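Local structure of MAU2 chromatid cohesion factor homolog (Saccharomyces cerevisiae, 4XDN) at residues Trp255-Glu260 and Leu275-Asn280; Lys321-Leu326 and Lys380-Phe385. The protein forms a complex with SCC2 that is required for cohesin to associate with chromosomes, and takes part in sister chromatid cohesion. One frame throughout, in Å; residues are numbered along the deposited sequence.

Contact 1: residues Trp255-Glu260 and Leu275-Asn280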
loop_
_atom_site.group_PDB
_atom_site.type_symbol
_atom_site.label_atom_id
_atom_site.label_comp_id
_atom_site.label_asym_id
_atom_site.label_seq_id
_atom_site.Cartn_x
_atom_site.Cartn_y
_atom_site.Cartn_z
ATOM N N TRP A 255 10.191 5.619 9.415
ATOM C CA TRP A 255 8.849 5.126 9.134
ATOM C C TRP A 255 7.831 6.228 9.395
ATOM O O TRP A 255 6.871 6.387 8.644
ATOM C CB TRP A 255 8.549 3.896 9.995
ATOM C CG TRP A 255 7.277 3.183 9.656
ATOM C CD1 TRP A 255 6.523 3.331 8.530
ATOM C CD2 TRP A 255 6.609 2.200 10.460
ATOM N NE1 TRP A 255 5.428 2.501 8.581
ATOM C CE2 TRP A 255 5.458 1.797 9.757
ATOM C CE3 TRP A 255 6.877 1.622 11.706
ATOM C CZ2 TRP A 255 4.573 0.843 10.257
ATOM C CZ3 TRP A 255 5.996 0.675 12.201
ATOM C CH2 TRP A 255 4.859 0.295 11.478
ATOM N N LYS A 256 8.048 6.984 10.466
ATOM C CA LYS A 256 7.199 8.125 10.783
ATOM C C LYS A 256 7.221 9.123 9.630
ATOM O O LYS A 256 6.173 9.566 9.163
ATOM C CB LYS A 256 7.659 8.794 12.081
ATOM C CG LYS A 256 6.905 10.061 12.458
ATOM C CD LYS A 256 7.868 11.215 12.698
ATOM C CE LYS A 256 7.142 12.485 13.116
ATOM N NZ LYS A 256 7.733 13.702 12.483
ATOM N N LEU A 257 8.422 9.467 9.173
ATOM C CA LEU A 257 8.584 10.428 8.092
ATOM C C LEU A 257 7.941 9.926 6.802
ATOM O O LEU A 257 7.312 10.695 6.078
ATOM C CB LEU A 257 10.065 10.723 7.862
ATOM C CG LEU A 257 10.782 11.439 9.009
ATOM C CD1 LEU A 257 12.276 11.487 8.749
ATOM C CD2 LEU A 257 10.230 12.844 9.203
ATOM N N ALA A 258 8.100 8.637 6.523
ATOM C CA ALA A 258 7.506 8.041 5.332
ATOM C C ALA A 258 5.989 8.152 5.379
ATOM O O ALA A 258 5.351 8.494 4.385
ATOM C CB ALA A 258 7.923 6.589 5.199
ATOM N N LEU A 259 5.415 7.866 6.541
ATOM C CA LEU A 259 3.970 7.901 6.694
ATOM C C LEU A 259 3.440 9.323 6.551
ATOM O O LEU A 259 2.351 9.530 6.020
ATOM C CB LEU A 259 3.556 7.315 8.045
ATOM C CG LEU A 259 3.733 5.804 8.201
ATOM C CD1 LEU A 259 3.312 5.369 9.598
ATOM C CD2 LEU A 259 2.950 5.039 7.149
ATOM N N GLU A 260 4.214 10.297 7.016
ATOM C CA GLU A 260 3.824 11.693 6.891
ATOM C C GLU A 260 3.834 12.114 5.421
ATOM O O GLU A 260 3.049 12.963 5.006
ATOM C CB GLU A 260 4.749 12.588 7.719
ATOM C CG GLU A 260 4.498 12.503 9.221
ATOM C CD GLU A 260 5.436 13.382 10.032
ATOM O OE1 GLU A 260 6.591 13.582 9.603
ATOM O OE2 GLU A 260 5.016 13.874 11.101
ATOM N N LEU A 275 9.699 16.987 2.728
ATOM C CA LEU A 275 10.918 16.641 2.010
ATOM C C LEU A 275 12.140 17.146 2.768
ATOM O O LEU A 275 13.144 16.444 2.887
ATOM C CB LEU A 275 10.901 17.225 0.593
ATOM C CG LEU A 275 10.147 16.421 -0.470
ATOM C CD1 LEU A 275 10.026 17.223 -1.758
ATOM C CD2 LEU A 275 10.837 15.086 -0.739
ATOM N N ASN A 276 12.045 18.368 3.284
ATOM C CA ASN A 276 13.147 18.972 4.018
ATOM C C ASN A 276 13.441 18.231 5.320
ATOM O O ASN A 276 14.589 18.165 5.757
ATOM C CB ASN A 276 12.847 20.444 4.309
ATOM C CG ASN A 276 12.753 21.281 3.045
ATOM O OD1 ASN A 276 13.328 20.934 2.012
ATOM N ND2 ASN A 276 12.027 22.390 3.123
ATOM N N GLU A 277 12.404 17.672 5.935
ATOM C CA GLU A 277 12.581 16.894 7.156
ATOM C C GLU A 277 13.383 15.630 6.870
ATOM O O GLU A 277 14.287 15.274 7.625
ATOM C CB GLU A 277 11.228 16.533 7.771
ATOM C CG GLU A 277 10.492 17.720 8.370
ATOM C CD GLU A 277 9.219 17.321 9.089
ATOM O OE1 GLU A 277 9.244 16.320 9.836
ATOM O OE2 GLU A 277 8.193 18.011 8.904
ATOM N N PHE A 278 13.046 14.956 5.773
ATOM C CA PHE A 278 13.781 13.771 5.349
ATOM C C PHE A 278 15.231 14.125 5.045
ATOM O O PHE A 278 16.148 13.375 5.383
ATOM C CB PHE A 278 13.131 13.141 4.115
ATOM C CG PHE A 278 12.380 11.872 4.401
ATOM C CD1 PHE A 278 13.034 10.769 4.923
ATOM C CD2 PHE A 278 11.027 11.775 4.124
ATOM C CE1 PHE A 278 12.349 9.597 5.179
ATOM C CE2 PHE A 278 10.336 10.608 4.374
ATOM C CZ PHE A 278 10.998 9.514 4.904
ATOM N N LYS A 279 15.425 15.272 4.400
ATOM C CA LYS A 279 16.755 15.764 4.061
ATOM C C LYS A 279 17.607 15.934 5.315
ATOM O O LYS A 279 18.731 15.439 5.380
ATOM C CB LYS A 279 16.646 17.090 3.301
ATOM C CG LYS A 279 17.952 17.866 3.148
ATOM C CD LYS A 279 17.692 19.240 2.551
ATOM C CE LYS A 279 18.865 20.182 2.779
ATOM N NZ LYS A 279 18.486 21.604 2.548
ATOM N N ASN A 280 17.068 16.639 6.305
ATOM C CA ASN A 280 17.773 16.848 7.562
ATOM C C ASN A 280 18.013 15.523 8.279
ATOM O O ASN A 280 19.081 15.300 8.848
ATOM C CB ASN A 280 16.990 17.800 8.468
ATOM C CG ASN A 280 16.840 19.187 7.869
ATOM O OD1 ASN A 280 17.598 19.580 6.982
ATOM N ND2 ASN A 280 15.858 19.939 8.358
HETATM O O HOH W 1 7.224 16.106 11.756
#
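L257 and F278 are nearest neighbours along the backbone where 255-260 and 275-280 pass almost antiparallel, at 162°, with their axes 10.2 Å apart at closest approach. F278 carries its phenyl ring across the gap on a first torsion pulled away from the usual staggered value (chi1 -106°). L257 lies over one face of it: its CB is 3.3 Å from CZ of F278, and the CB-to-centroid line leans 23° from the ring normal, a CH-pi contact displaced toward the rim. Farther along the same leucine, CD1 covers the CD1-CE1 side of the ring while CD2 rests against E277. Next along the helix, A258 brings its backbone to the far end of the phenyl, with its N 3.4 Å from F278 CZ and its CA at the ring edge, in plane. The two segments belong to consecutive helices, 250-266 and 272-291, which a short connection folds into an alpha-alpha hairpin within this largely helical protein. With an alanine at F278, CB of L257 would probably be left facing a gap, and L320 and L324 of helix 317-331 would lose their ring partner too. Beside this apolar patch lies a polar cluster. K256 NZ makes a salt bridge to E260 OE2 at 3.1 Å, one helical turn on, with weak hydrogen bonds to both carboxylate oxygens. The same ammonium gives a proton to a water 2.6 Å from NZ; that water, for whose protons other acceptors may compete, is also hydrogen-bonded to OE1 of E277 at 2.8 Å and bridges the helices. OE1 of E260 and OE1 of E277 are 3.8 Å apart, carboxylate planes perpendicular; the nearby lysine probably eases their repulsion.

Contact 2: residues Lys321-Leu326 and Lys380-Phe385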
loop_
_atom_site.group_PDB
_atom_site.type_symbol
_atom_site.label_atom_id
_atom_site.label_comp_id
_atom_site.label_asym_id
_atom_site.label_seq_id
_atom_site.Cartn_x
_atom_site.Cartn_y
_atom_site.Cartn_z
ATOM N N LYS A 321 15.469 5.859 0.418
ATOM C CA LYS A 321 15.534 6.949 -0.547
ATOM C C LYS A 321 14.799 6.569 -1.824
ATOM O O LYS A 321 14.125 7.400 -2.433
ATOM C CB LYS A 321 16.986 7.312 -0.865
ATOM C CG LYS A 321 17.663 8.139 0.216
ATOM C CD LYS A 321 18.874 8.901 -0.313
ATOM C CE LYS A 321 18.485 10.039 -1.255
ATOM N NZ LYS A 321 17.547 11.014 -0.622
ATOM N N ASN A 322 14.928 5.305 -2.219
ATOM C CA ASN A 322 14.237 4.791 -3.395
ATOM C C ASN A 322 12.721 4.942 -3.252
ATOM O O ASN A 322 12.043 5.360 -4.190
ATOM C CB ASN A 322 14.605 3.324 -3.625
ATOM C CG ASN A 322 14.184 2.819 -4.994
ATOM O OD1 ASN A 322 14.408 3.477 -6.013
ATOM N ND2 ASN A 322 13.568 1.640 -5.024
ATOM N N ILE A 323 12.203 4.607 -2.071
ATOM C CA ILE A 323 10.779 4.758 -1.776
ATOM C C ILE A 323 10.386 6.233 -1.796
ATOM O O ILE A 323 9.368 6.603 -2.377
ATOM C CB ILE A 323 10.411 4.155 -0.394
ATOM C CG1 ILE A 323 10.617 2.634 -0.382
ATOM C CG2 ILE A 323 8.964 4.491 -0.012
ATOM C CD1 ILE A 323 9.656 1.847 -1.263
ATOM N N LEU A 324 11.195 7.067 -1.150
ATOM C CA LEU A 324 10.906 8.495 -1.062
ATOM C C LEU A 324 10.877 9.136 -2.441
ATOM O O LEU A 324 10.064 10.021 -2.710
ATOM C CB LEU A 324 11.940 9.199 -0.182
ATOM C CG LEU A 324 11.840 10.725 -0.123
ATOM C CD1 LEU A 324 10.455 11.175 0.338
ATOM C CD2 LEU A 324 12.918 11.292 0.785
ATOM N N LEU A 325 11.767 8.685 -3.317
ATOM C CA LEU A 325 11.831 9.231 -4.661
ATOM C C LEU A 325 10.586 8.825 -5.444
ATOM O O LEU A 325 10.085 9.591 -6.267
ATOM C CB LEU A 325 13.099 8.760 -5.374
ATOM C CG LEU A 325 13.337 9.340 -6.770
ATOM C CD1 LEU A 325 13.344 10.864 -6.743
ATOM C CD2 LEU A 325 14.649 8.815 -7.340
ATOM N N LEU A 326 10.082 7.625 -5.174
ATOM C CA LEU A 326 8.857 7.157 -5.811
ATOM C C LEU A 326 7.673 8.014 -5.377
ATOM O O LEU A 326 6.912 8.500 -6.213
ATOM C CB LEU A 326 8.597 5.685 -5.476
ATOM C CG LEU A 326 7.285 5.085 -5.994
ATOM C CD1 LEU A 326 7.247 5.076 -7.515
ATOM C CD2 LEU A 326 7.084 3.681 -5.442
ATOM N N LYS A 380 9.584 -5.940 -7.335
ATOM C CA LYS A 380 8.931 -6.074 -8.631
ATOM C C LYS A 380 7.667 -5.222 -8.698
ATOM O O LYS A 380 7.326 -4.692 -9.754
ATOM C CB LYS A 380 8.605 -7.540 -8.916
ATOM C CG LYS A 380 9.822 -8.366 -9.319
ATOM C CD LYS A 380 9.592 -9.858 -9.134
ATOM C CE LYS A 380 8.434 -10.361 -9.978
ATOM N NZ LYS A 380 8.232 -11.828 -9.814
ATOM N N SER A 381 6.980 -5.081 -7.569
ATOM C CA SER A 381 5.785 -4.246 -7.515
ATOM C C SER A 381 6.163 -2.786 -7.731
ATOM O O SER A 381 5.417 -2.029 -8.347
ATOM C CB SER A 381 5.056 -4.414 -6.180
ATOM O OG SER A 381 5.770 -3.795 -5.125
ATOM N N ILE A 382 7.327 -2.396 -7.218
ATOM C CA ILE A 382 7.826 -1.040 -7.414
ATOM C C ILE A 382 8.090 -0.803 -8.896
ATOM O O ILE A 382 7.769 0.263 -9.422
ATOM C CB ILE A 382 9.110 -0.776 -6.596
ATOM C CG1 ILE A 382 8.777 -0.771 -5.101
ATOM C CG2 ILE A 382 9.750 0.558 -6.999
ATOM C CD1 ILE A 382 9.979 -0.629 -4.180
ATOM N N LEU A 383 8.671 -1.792 -9.569
ATOM C CA LEU A 383 8.867 -1.708 -11.014
ATOM C C LEU A 383 7.520 -1.517 -11.704
ATOM O O LEU A 383 7.401 -0.748 -12.657
ATOM C CB LEU A 383 9.559 -2.961 -11.559
ATOM C CG LEU A 383 10.972 -3.288 -11.068
ATOM C CD1 LEU A 383 11.457 -4.588 -11.702
ATOM C CD2 LEU A 383 11.948 -2.158 -11.369
ATOM N N GLU A 384 6.507 -2.221 -11.211
ATOM C CA GLU A 384 5.174 -2.147 -11.793
ATOM C C GLU A 384 4.544 -0.777 -11.550
ATOM O O GLU A 384 3.795 -0.278 -12.390
ATOM C CB GLU A 384 4.285 -3.254 -11.229
ATOM C CG GLU A 384 4.640 -4.638 -11.751
ATOM C CD GLU A 384 3.930 -5.750 -11.005
ATOM O OE1 GLU A 384 3.106 -5.447 -10.116
ATOM O OE2 GLU A 384 4.201 -6.931 -11.306
ATOM N N PHE A 385 4.852 -0.170 -10.406
ATOM C CA PHE A 385 4.379 1.178 -10.112
ATOM C C PHE A 385 5.009 2.192 -11.067
ATOM O O PHE A 385 4.341 3.117 -11.526
ATOM C CB PHE A 385 4.688 1.569 -8.665
ATOM C CG PHE A 385 3.710 1.021 -7.659
ATOM C CD1 PHE A 385 2.373 1.378 -7.704
ATOM C CD2 PHE A 385 4.134 0.170 -6.651
ATOM C CE1 PHE A 385 1.475 0.883 -6.775
ATOM C CE2 PHE A 385 3.240 -0.328 -5.718
ATOM C CZ PHE A 385 1.910 0.029 -5.780
#
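I382 is the first residue of 380-385 to meet 321-326, and it carries most of the contact. Its CB points at the other helix, and its two branches serve different partners. The longer one runs out extended (chi2 175°), so that CD1 ends 3.8 Å from CD1 of I323; the two isoleucines cross at about a right angle. I323 does not aim its CB straight across the gap, but its methyl end comes nearer. On the other branch, CG2 of I382 lies 4.4 Å from CD2 of L326, a looser van der Waals contact. CD1 of I382 also comes within 4.3 Å of ND2 of N322, at the nitrogen end of a buried amide; that ND2 donates a hydrogen bond to OG1 of T355.

One turn later F385 faces the same way, and the contact is made near the root of its side chain: CB lies 4.5 Å from CD1 of L326. With CG anti to the backbone N (chi1 176°), L326 reaches toward 380-385 and spreads its two methyls between I382 and F385.

The axes of the two segments come no closer than 11.9 Å and lie 23° from parallel, so the backbones stay apart and only side chains meet. Helices 317-331, 339-360 and 369-398 follow one another in the chain, the middle one packing on both others through N322 and I382, as in an alpha-helical solenoid. A chain of another protein, probably SCC2, packs on I323 and L326, while helix 272-291 lies against L324.

In the fold
Both contacts are buried, and they meet through helix 317-331: CG of F278 lies 3.7 Å from CD2 of L324, and L275 packs on the same leucine. The centres of contacts 1 and 2 are about 16 Å apart. Contact 2 lies nearer the middle of the chain. Contact 1 joins helices adjacent in sequence and nearly antiparallel; contact 2 joins nearly parallel helices with another helix between them in the chain. The chemistry differs accordingly. Contact 1 combines an aromatic face with charged groups and a water toward its partly exposed side at E277, whereas contact 2 rests on aliphatic side chains and holds no charged pair. A chain of another protein touches residues of both.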